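Local coordinates for protein Asp/Glu-specific dipeptidyl-peptidase (Flavobacterium psychrophilum, PDB 5JXF) that cleaves dipeptides from the N-terminus of oligopeptides as a serine peptidase of family S46, with strict specificity for Asp or Glu at the P1 position, at residues Thr416-Gly422 / Tyr500-Val506; Phe440-Lys444 / Gly517-Leu523; Pro626-Leu632 / Phe708-Phe713. All blocks are in the same frame, centred on the assembly; numbering follows the deposited sequence.

Contact 1 of 3, residues Thr416-Gly422 / Tyr500-Val506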
loop_
_atom_site.group_PDB
_atom_site.type_symbol
_atom_site.label_atom_id
_atom_site.label_comp_id
_atom_site.label_asym_id
_atom_site.label_seq_id
_atom_site.Cartn_x
_atom_site.Cartn_y
_atom_site.Cartn_z
ATOM N N THR A 416 -13.673 -16.585 -23.077
ATOM C CA THR A 416 -15.064 -16.630 -23.523
ATOM C C THR A 416 -15.528 -18.075 -23.640
ATOM O O THR A 416 -15.090 -18.806 -24.538
ATOM C CB THR A 416 -15.251 -15.946 -24.865
ATOM O OG1 THR A 416 -14.536 -14.704 -24.876
ATOM C CG2 THR A 416 -16.725 -15.707 -25.118
ATOM N N GLU A 417 -16.420 -18.481 -22.743
ATOM C CA GLU A 417 -16.722 -19.897 -22.559
ATOM C C GLU A 417 -17.485 -20.505 -23.737
ATOM O O GLU A 417 -17.352 -21.697 -24.006
ATOM C CB GLU A 417 -17.496 -20.099 -21.247
ATOM C CG GLU A 417 -16.686 -19.711 -20.001
ATOM C CD GLU A 417 -17.484 -19.797 -18.705
ATOM O OE1 GLU A 417 -17.280 -20.772 -17.955
ATOM O OE2 GLU A 417 -18.304 -18.888 -18.431
ATOM N N LEU A 418 -18.265 -19.695 -24.447
ATOM C CA LEU A 418 -18.996 -20.192 -25.610
ATOM C C LEU A 418 -18.059 -20.423 -26.796
ATOM O O LEU A 418 -18.170 -21.428 -27.497
ATOM C CB LEU A 418 -20.120 -19.232 -26.009
ATOM C CG LEU A 418 -20.921 -19.639 -27.254
ATOM C CD1 LEU A 418 -22.418 -19.461 -27.037
ATOM C CD2 LEU A 418 -20.473 -18.867 -28.491
ATOM N N LEU A 419 -17.149 -19.481 -27.021
ATOM C CA LEU A 419 -16.133 -19.610 -28.058
ATOM C C LEU A 419 -15.237 -20.803 -27.746
ATOM O O LEU A 419 -14.751 -21.496 -28.643
ATOM C CB LEU A 419 -15.296 -18.337 -28.155
ATOM C CG LEU A 419 -16.036 -17.009 -28.374
ATOM C CD1 LEU A 419 -15.041 -15.881 -28.548
ATOM C CD2 LEU A 419 -16.964 -17.095 -29.578
ATOM N N SER A 420 -15.025 -21.020 -26.453
ATOM C CA SER A 420 -14.222 -22.120 -25.964
ATOM C C SER A 420 -14.831 -23.455 -26.377
ATOM O O SER A 420 -14.135 -24.330 -26.904
ATOM C CB SER A 420 -14.089 -22.037 -24.446
ATOM O OG SER A 420 -13.311 -23.105 -23.949
ATOM N N LEU A 421 -16.134 -23.606 -26.153
ATOM C CA LEU A 421 -16.801 -24.858 -26.485
ATOM C C LEU A 421 -16.860 -25.040 -27.999
ATOM O O LEU A 421 -16.707 -26.155 -28.513
ATOM C CB LEU A 421 -18.207 -24.912 -25.884
ATOM C CG LEU A 421 -18.946 -26.221 -26.184
ATOM C CD1 LEU A 421 -18.225 -27.409 -25.562
ATOM C CD2 LEU A 421 -20.399 -26.167 -25.727
ATOM N N GLY A 422 -17.067 -23.936 -28.707
ATOM C CA GLY A 422 -17.090 -23.952 -30.156
ATOM C C GLY A 422 -15.765 -24.405 -30.732
ATOM O O GLY A 422 -15.727 -25.203 -31.664
ATOM N N TYR A 500 -25.825 -15.734 -28.565
ATOM C CA TYR A 500 -26.290 -16.547 -27.442
ATOM C C TYR A 500 -27.799 -16.731 -27.577
ATOM O O TYR A 500 -28.439 -17.363 -26.735
ATOM C CB TYR A 500 -25.926 -15.883 -26.107
ATOM C CG TYR A 500 -24.439 -15.920 -25.826
ATOM C CD1 TYR A 500 -23.579 -15.046 -26.477
ATOM C CD2 TYR A 500 -23.898 -16.809 -24.906
ATOM C CE1 TYR A 500 -22.226 -15.068 -26.245
ATOM C CE2 TYR A 500 -22.532 -16.836 -24.659
ATOM C CZ TYR A 500 -21.699 -15.964 -25.337
ATOM O OH TYR A 500 -20.335 -15.970 -25.110
ATOM N N SER A 501 -28.346 -16.162 -28.654
ATOM C CA SER A 501 -29.746 -16.333 -29.041
ATOM C C SER A 501 -30.105 -17.788 -29.121
ATOM O O SER A 501 -30.854 -18.313 -28.305
ATOM C CB SER A 501 -30.023 -15.701 -30.405
ATOM O OG SER A 501 -28.950 -15.941 -31.303
ATOM N N LYS A 502 -29.554 -18.431 -30.135
ATOM C CA LYS A 502 -29.929 -19.785 -30.463
ATOM C C LYS A 502 -28.768 -20.539 -31.076
ATOM O O LYS A 502 -28.950 -21.447 -31.890
ATOM C CB LYS A 502 -31.155 -19.758 -31.379
ATOM C CG LYS A 502 -32.457 -20.317 -30.608
ATOM C CD LYS A 502 -32.260 -21.786 -30.423
ATOM C CE LYS A 502 -33.635 -22.455 -30.078
ATOM N NZ LYS A 502 -33.283 -23.905 -30.263
ATOM N N SER A 503 -27.570 -20.127 -30.676
ATOM C CA SER A 503 -26.470 -21.066 -30.621
ATOM C C SER A 503 -26.925 -22.088 -29.613
ATOM O O SER A 503 -27.568 -21.755 -28.614
ATOM C CB SER A 503 -25.145 -20.436 -30.191
ATOM O OG SER A 503 -24.196 -21.442 -29.863
ATOM N N LYS A 504 -26.595 -23.337 -29.888
ATOM C CA LYS A 504 -27.087 -24.446 -29.102
ATOM C C LYS A 504 -25.930 -24.874 -28.180
ATOM O O LYS A 504 -25.943 -25.923 -27.539
ATOM C CB LYS A 504 -27.639 -25.523 -30.065
ATOM C CG LYS A 504 -27.734 -26.959 -29.574
ATOM C CD LYS A 504 -28.970 -27.718 -30.113
ATOM C CE LYS A 504 -29.439 -27.257 -31.474
ATOM N NZ LYS A 504 -30.810 -27.777 -31.734
ATOM N N LEU A 505 -24.944 -23.981 -28.084
ATOM C CA LEU A 505 -23.803 -24.163 -27.192
ATOM C C LEU A 505 -24.069 -23.519 -25.830
ATOM O O LEU A 505 -23.342 -23.776 -24.868
ATOM C CB LEU A 505 -22.531 -23.575 -27.816
ATOM C CG LEU A 505 -22.080 -24.177 -29.156
ATOM C CD1 LEU A 505 -20.679 -23.721 -29.559
ATOM C CD2 LEU A 505 -22.160 -25.696 -29.133
ATOM N N VAL A 506 -25.113 -22.691 -25.745
ATOM C CA VAL A 506 -25.465 -22.042 -24.479
ATOM C C VAL A 506 -25.975 -23.038 -23.434
ATOM O O VAL A 506 -25.746 -22.863 -22.245
ATOM C CB VAL A 506 -26.538 -20.927 -24.672
ATOM C CG1 VAL A 506 -26.006 -19.809 -25.560
ATOM C CG2 VAL A 506 -27.837 -21.499 -25.232
#
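Ser503 OG, which touches Leu418 CD1 across the contact, is gripped twice: it accepts a hydrogen bond from Leu505 N at 3.2 Å (157° at the hydrogen), and is hydrogen-bonded to the carboxylate of Asp529. The first closes an ST turn, and both hold the hydroxyl in an irregular loop, 500-506, packed against the first turns of helix 417-435 in the helical part of this S46 peptidase. Leu418 has the largest share of the packing. With CG anti to the backbone N (chi1 178°) the side chain leaves toward the loop, and its CD1 lies over one face of the Tyr500 ring, offset toward the rim. That methyl makes a CH-pi contact, 3.9 Å from the ring centroid and 25° off the normal. The same CD1 meets Val506 CG1 at 3.9 Å, so this one methyl touches the ring, the Ser503 hydroxyl and the valine branch. Tyr500 points its hydroxyl at the helix start, where OH lies 3.4 Å from Leu418 CB and 3.6 Å from Thr416 CG2. Its polar partner is Asp463 of helix 460-477, whose carboxylate also accepts from the backbone N of Glu417 and of Leu418. One acidic side chain holds both the opening N-H groups of the helix and the phenol that packs beside them. One turn further along, Leu421 CD2 rests on Leu505 CD2 at 3.9 Å, the two side chains crossing at a slant, with Phe511 of helix 508-514 touching both. The other branch of Leu505, CD1, lies against the bare backbone of Gly422, 3.6 Å from its CA.

Contact 2 of 3, residues Phe440-Lys444 / Gly517-Leu523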
loop_
_atom_site.group_PDB
_atom_site.type_symbol
_atom_site.label_atom_id
_atom_site.label_comp_id
_atom_site.label_asym_id
_atom_site.label_seq_id
_atom_site.Cartn_x
_atom_site.Cartn_y
_atom_site.Cartn_z
ATOM N N PHE A 440 -13.965 -40.076 -34.246
ATOM C CA PHE A 440 -14.831 -38.912 -34.085
ATOM C C PHE A 440 -15.871 -39.149 -32.996
ATOM O O PHE A 440 -15.960 -38.397 -32.023
ATOM C CB PHE A 440 -15.527 -38.570 -35.413
ATOM C CG PHE A 440 -16.568 -37.489 -35.294
ATOM C CD1 PHE A 440 -16.208 -36.152 -35.358
ATOM C CD2 PHE A 440 -17.909 -37.808 -35.118
ATOM C CE1 PHE A 440 -17.166 -35.155 -35.241
ATOM C CE2 PHE A 440 -18.867 -36.816 -34.999
ATOM C CZ PHE A 440 -18.496 -35.489 -35.065
ATOM N N ASN A 441 -16.654 -40.207 -33.174
ATOM C CA ASN A 441 -17.735 -40.522 -32.258
ATOM C C ASN A 441 -17.249 -40.936 -30.874
ATOM O O ASN A 441 -17.979 -40.794 -29.895
ATOM C CB ASN A 441 -18.615 -41.619 -32.847
ATOM C CG ASN A 441 -19.383 -41.157 -34.069
ATOM O OD1 ASN A 441 -19.925 -40.046 -34.099
ATOM N ND2 ASN A 441 -19.439 -42.010 -35.087
ATOM N N ASP A 442 -16.028 -41.452 -30.788
ATOM C CA ASP A 442 -15.448 -41.773 -29.490
ATOM C C ASP A 442 -15.149 -40.486 -28.721
ATOM O O ASP A 442 -15.556 -40.323 -27.563
ATOM C CB ASP A 442 -14.179 -42.618 -29.648
ATOM C CG ASP A 442 -14.477 -44.109 -29.711
ATOM O OD1 ASP A 442 -15.434 -44.552 -29.041
ATOM O OD2 ASP A 442 -13.764 -44.837 -30.435
ATOM N N ARG A 443 -14.451 -39.565 -29.379
ATOM C CA ARG A 443 -14.068 -38.315 -28.739
ATOM C C ARG A 443 -15.232 -37.326 -28.660
ATOM O O ARG A 443 -15.204 -36.398 -27.848
ATOM C CB ARG A 443 -12.877 -37.694 -29.468
ATOM C CG ARG A 443 -11.621 -38.537 -29.333
ATOM C CD ARG A 443 -10.406 -37.884 -29.963
ATOM N NE ARG A 443 -9.234 -38.754 -29.873
ATOM C CZ ARG A 443 -8.061 -38.501 -30.447
ATOM N NH1 ARG A 443 -7.892 -37.393 -31.161
ATOM N NH2 ARG A 443 -7.056 -39.359 -30.310
ATOM N N LYS A 444 -16.256 -37.528 -29.486
ATOM C CA LYS A 444 -17.460 -36.702 -29.385
ATOM C C LYS A 444 -18.243 -37.072 -28.122
ATOM O O LYS A 444 -18.661 -36.197 -27.361
ATOM C CB LYS A 444 -18.350 -36.854 -30.624
ATOM C CG LYS A 444 -19.510 -35.878 -30.651
ATOM C CD LYS A 444 -20.606 -36.302 -31.598
ATOM C CE LYS A 444 -21.295 -37.555 -31.105
ATOM N NZ LYS A 444 -22.312 -38.039 -32.082
ATOM N N GLY A 517 -26.470 -38.162 -33.201
ATOM C CA GLY A 517 -26.526 -38.819 -34.499
ATOM C C GLY A 517 -25.194 -39.318 -35.035
ATOM O O GLY A 517 -24.202 -39.386 -34.308
ATOM N N ASP A 518 -25.175 -39.670 -36.319
ATOM C CA ASP A 518 -23.967 -40.179 -36.972
ATOM C C ASP A 518 -22.937 -39.068 -37.194
ATOM O O ASP A 518 -23.231 -37.892 -36.980
ATOM C CB ASP A 518 -24.319 -40.852 -38.303
ATOM C CG ASP A 518 -25.104 -39.940 -39.230
ATOM O OD1 ASP A 518 -25.266 -38.743 -38.895
ATOM O OD2 ASP A 518 -25.541 -40.411 -40.302
ATOM N N ALA A 519 -21.742 -39.450 -37.644
ATOM C CA ALA A 519 -20.583 -38.553 -37.657
ATOM C C ALA A 519 -20.730 -37.369 -38.581
ATOM O O ALA A 519 -20.320 -36.273 -38.214
ATOM C CB ALA A 519 -19.338 -39.302 -38.030
ATOM N N LYS A 520 -21.251 -37.597 -39.789
ATOM C CA LYS A 520 -21.589 -36.502 -40.696
ATOM C C LYS A 520 -22.737 -35.696 -40.077
ATOM O O LYS A 520 -22.615 -35.322 -38.932
ATOM C CB LYS A 520 -21.937 -37.029 -42.088
ATOM C CG LYS A 520 -20.708 -37.351 -42.933
ATOM N N ALA A 521 -23.825 -35.434 -40.806
ATOM C CA ALA A 521 -25.041 -34.764 -40.276
ATOM C C ALA A 521 -24.831 -33.885 -39.023
ATOM O O ALA A 521 -25.112 -32.685 -39.037
ATOM C CB ALA A 521 -26.116 -35.811 -39.988
ATOM N N VAL A 522 -24.344 -34.517 -37.950
ATOM C CA VAL A 522 -23.815 -33.848 -36.753
ATOM C C VAL A 522 -22.775 -32.801 -37.141
ATOM O O VAL A 522 -22.811 -31.680 -36.648
ATOM C CB VAL A 522 -23.156 -34.866 -35.769
ATOM C CG1 VAL A 522 -22.131 -34.173 -34.874
ATOM C CG2 VAL A 522 -24.206 -35.588 -34.940
ATOM N N LEU A 523 -21.857 -33.166 -38.034
ATOM C CA LEU A 523 -20.827 -32.229 -38.495
ATOM C C LEU A 523 -21.393 -31.085 -39.335
ATOM O O LEU A 523 -20.793 -30.009 -39.419
ATOM C CB LEU A 523 -19.733 -32.952 -39.297
ATOM C CG LEU A 523 -18.643 -33.651 -38.481
ATOM C CD1 LEU A 523 -17.646 -34.373 -39.393
ATOM C CD2 LEU A 523 -17.943 -32.648 -37.571
#
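Phe440 reaches across to Ala519, Val522 and Leu523, and the three meet different parts of its ring. Val522 CG1 comes at the edge, in the ring plane, 3.9 Å from Phe440 CZ. Ala519 CB sits by Phe440 CD2 at 3.6 Å, while Leu523 CD2 approaches Phe440 CE1 at 3.5 Å on a slanting path, the two side chains running antiparallel past one another. With CG anti to the backbone N (chi1 173°), the phenylalanine side chain leaves its helix straight for this partner surface. This is helix-against-helix packing within the helical part of the enzyme: helices 437-450 and 519-528 meet here with their local axes 11.5 Å apart and inclined at 58°, and Phe432 of helix 417-435 adds a further wall against Ala519. Asn441 lays its amide beside the same alanine, ND2 lying 4.0 Å from Ala519 CB. Its OD1 is buried by the contact and has no polar partner in the model. Lys444 crosses Val522 at an angle, with Lys444 CD 4.2 Å from Val522 CG1. A bend at chi3 (68°) then turns its amine toward the chain ahead of helix 519-528, where it is hydrogen-bonded to the carbonyl of Leu515. Gly517 O also lies near, 3.2 Å from Lys444 NZ, but at an angle too poor for a bond.

Contact 3 of 3, residues Pro626-Leu632 / Phe708-Phe713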
loop_
_atom_site.group_PDB
_atom_site.type_symbol
_atom_site.label_atom_id
_atom_site.label_comp_id
_atom_site.label_asym_id
_atom_site.label_seq_id
_atom_site.Cartn_x
_atom_site.Cartn_y
_atom_site.Cartn_z
ATOM N N PRO A 626 -14.375 -14.811 9.627
ATOM C CA PRO A 626 -15.400 -15.614 10.300
ATOM C C PRO A 626 -15.574 -15.226 11.764
ATOM O O PRO A 626 -14.651 -14.681 12.385
ATOM C CB PRO A 626 -14.864 -17.039 10.183
ATOM C CG PRO A 626 -14.032 -17.021 8.969
ATOM C CD PRO A 626 -13.391 -15.659 8.932
ATOM N N LYS A 627 -16.750 -15.532 12.306
ATOM C CA LYS A 627 -17.117 -15.091 13.645
ATOM C C LYS A 627 -16.274 -15.838 14.678
ATOM O O LYS A 627 -15.772 -15.232 15.628
ATOM C CB LYS A 627 -18.619 -15.299 13.887
ATOM C CG LYS A 627 -19.062 -15.139 15.336
ATOM C CD LYS A 627 -18.626 -13.776 15.860
ATOM C CE LYS A 627 -18.147 -13.818 17.292
ATOM N NZ LYS A 627 -17.292 -12.631 17.682
ATOM N N LYS A 628 -16.099 -17.142 14.465
ATOM C CA LYS A 628 -15.375 -17.999 15.406
ATOM C C LYS A 628 -13.904 -17.594 15.543
ATOM O O LYS A 628 -13.319 -17.690 16.617
ATOM C CB LYS A 628 -15.496 -19.470 14.960
ATOM C CG LYS A 628 -14.673 -20.492 15.748
ATOM C CD LYS A 628 -15.094 -20.559 17.193
ATOM C CE LYS A 628 -14.206 -21.475 18.025
ATOM N NZ LYS A 628 -14.484 -22.915 17.816
ATOM N N LEU A 629 -13.308 -17.138 14.449
ATOM C CA LEU A 629 -11.904 -16.743 14.473
ATOM C C LEU A 629 -11.729 -15.450 15.259
ATOM O O LEU A 629 -10.768 -15.296 15.998
ATOM C CB LEU A 629 -11.353 -16.566 13.061
ATOM C CG LEU A 629 -9.849 -16.269 13.011
ATOM C CD1 LEU A 629 -9.071 -17.197 13.945
ATOM C CD2 LEU A 629 -9.318 -16.386 11.599
ATOM N N ILE A 630 -12.652 -14.520 15.072
ATOM C CA ILE A 630 -12.621 -13.266 15.826
ATOM C C ILE A 630 -12.724 -13.515 17.327
ATOM O O ILE A 630 -11.985 -12.907 18.103
ATOM C CB ILE A 630 -13.740 -12.305 15.364
ATOM C CG1 ILE A 630 -13.464 -11.869 13.925
ATOM C CG2 ILE A 630 -13.857 -11.079 16.310
ATOM C CD1 ILE A 630 -14.359 -10.774 13.411
ATOM N N ASP A 631 -13.620 -14.419 17.727
ATOM C CA ASP A 631 -13.726 -14.848 19.132
ATOM C C ASP A 631 -12.440 -15.440 19.669
ATOM O O ASP A 631 -12.043 -15.146 20.796
ATOM C CB ASP A 631 -14.830 -15.897 19.322
ATOM C CG ASP A 631 -16.188 -15.291 19.490
ATOM O OD1 ASP A 631 -16.270 -14.056 19.698
ATOM O OD2 ASP A 631 -17.179 -16.058 19.440
ATOM N N LEU A 632 -11.817 -16.308 18.869
ATOM C CA LEU A 632 -10.599 -16.969 19.295
ATOM C C LEU A 632 -9.517 -15.927 19.497
ATOM O O LEU A 632 -8.749 -16.004 20.454
ATOM C CB LEU A 632 -10.152 -18.040 18.273
ATOM C CG LEU A 632 -11.056 -19.271 18.272
ATOM C CD1 LEU A 632 -10.854 -20.099 16.994
ATOM C CD2 LEU A 632 -10.822 -20.121 19.515
ATOM N N PHE A 708 -3.816 -24.841 14.449
ATOM C CA PHE A 708 -4.786 -23.978 15.129
ATOM C C PHE A 708 -6.143 -23.963 14.409
ATOM O O PHE A 708 -7.193 -24.076 15.036
ATOM C CB PHE A 708 -4.250 -22.542 15.244
ATOM C CG PHE A 708 -5.236 -21.568 15.826
ATOM C CD1 PHE A 708 -5.376 -21.435 17.207
ATOM C CD2 PHE A 708 -6.016 -20.778 15.002
ATOM C CE1 PHE A 708 -6.288 -20.532 17.747
ATOM C CE2 PHE A 708 -6.921 -19.864 15.537
ATOM C CZ PHE A 708 -7.063 -19.744 16.915
ATOM N N ILE A 709 -6.123 -23.833 13.090
ATOM C CA ILE A 709 -7.378 -23.742 12.369
ATOM C C ILE A 709 -8.089 -25.108 12.378
ATOM O O ILE A 709 -9.290 -25.187 12.632
ATOM C CB ILE A 709 -7.152 -23.257 10.944
ATOM C CG1 ILE A 709 -6.711 -21.794 10.966
ATOM C CG2 ILE A 709 -8.418 -23.414 10.119
ATOM C CD1 ILE A 709 -7.842 -20.838 11.354
ATOM N N VAL A 710 -7.340 -26.178 12.125
ATOM C CA VAL A 710 -7.889 -27.529 12.208
ATOM C C VAL A 710 -8.522 -27.787 13.583
ATOM O O VAL A 710 -9.616 -28.371 13.718
ATOM C CB VAL A 710 -6.789 -28.584 11.948
ATOM C CG1 VAL A 710 -7.337 -29.977 12.181
ATOM C CG2 VAL A 710 -6.220 -28.416 10.542
ATOM N N ASP A 711 -7.824 -27.317 14.606
ATOM C CA ASP A 711 -8.145 -27.657 15.975
ATOM C C ASP A 711 -9.128 -26.677 16.627
ATOM O O ASP A 711 -10.283 -27.030 16.885
ATOM C CB ASP A 711 -6.847 -27.719 16.780
ATOM C CG ASP A 711 -7.046 -28.201 18.183
ATOM O OD1 ASP A 711 -8.202 -28.271 18.644
ATOM O OD2 ASP A 711 -6.027 -28.514 18.833
ATOM N N LYS A 712 -8.658 -25.469 16.934
ATOM C CA LYS A 712 -9.466 -24.526 17.714
ATOM C C LYS A 712 -10.671 -24.034 16.930
ATOM O O LYS A 712 -11.733 -23.809 17.502
ATOM C CB LYS A 712 -8.622 -23.338 18.168
ATOM C CG LYS A 712 -7.674 -23.670 19.306
ATOM C CD LYS A 712 -8.445 -23.813 20.632
ATOM C CE LYS A 712 -7.488 -24.037 21.783
ATOM N NZ LYS A 712 -6.503 -25.096 21.417
ATOM N N PHE A 713 -10.509 -23.887 15.615
ATOM C CA PHE A 713 -11.565 -23.305 14.805
ATOM C C PHE A 713 -12.571 -24.368 14.364
ATOM O O PHE A 713 -13.778 -24.200 14.556
ATOM C CB PHE A 713 -10.969 -22.577 13.592
ATOM C CG PHE A 713 -11.999 -21.925 12.699
ATOM C CD1 PHE A 713 -12.517 -20.682 13.004
ATOM C CD2 PHE A 713 -12.442 -22.564 11.542
ATOM C CE1 PHE A 713 -13.467 -20.080 12.183
ATOM C CE2 PHE A 713 -13.394 -21.982 10.718
ATOM C CZ PHE A 713 -13.902 -20.730 11.030
#
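Leu632 and Leu629 pack against the rim of the Phe708 ring. Leu632 CB lies 3.8 Å from Phe708 CZ at the edge, and Leu629 CD1 meets the neighbouring CE2 in the ring plane, also at 3.8 Å. Leu632 CD1 reaches both Phe708 CZ (3.8 Å) and Phe713 CB (4.2 Å). Next to them Phe713 pushes its ring into the start of helix 627-635. Its CG is anti to the backbone N (chi1 -179°), and the ring brings Phe713 CE1 within 3.5 Å of Lys628 CB, which approaches obliquely, and 3.9 Å of Pro626 CB at the edge, while the backbone N of Leu629 stands in the ring plane at the edge. A serine in place of Phe713 would probably leave a gap beside Pro626 and deprive the aliphatic part of Lys628 of its apolar partner. That lysine runs back alongside the ring and, kinked at its second and fourth torsions, brings Lys628 NZ to Lys712 O at 2.9 Å. The bond lies in the carbonyl plane with a C=O...N angle of 158°, and it engages a backbone oxygen near the carboxyl end of helix 703-713, where a positive charge is likely to be favourable. The two helices cross almost at right angles, 88° with axes 11.0 Å apart, and the second has a wider pi-type turn at 709-713. Ile219 of helix 217-220 covers Pro626, Leu629 and Ile709. Helix 703-713 directly follows strand 698-702, which in the eight-stranded antiparallel sheet pairs with strand 648-653, the strand that comes after helix 627-635.

How the contacts relate
Contacts 1 and 2 are neighbours, their centres 19 Å apart and their nearest atoms about 9 Å apart, without touching. Their segments alternate along the chain: consecutive helices 417-435 and 437-450 supply the first halves, and the later region from 500 to 523 supplies the second. That region is held against the helix pair at two successive points, both in the helical part of the protein. Contact 3 follows in series, with its centre 44 Å from contact 1 and 54 Å from contact 2, and joins two helices, 627-635 and 703-713, that follow strands of the eight-stranded antiparallel sheet. All three lie away from the residues that bind the dipeptide and from the probable Ser-His-Asp charge relay.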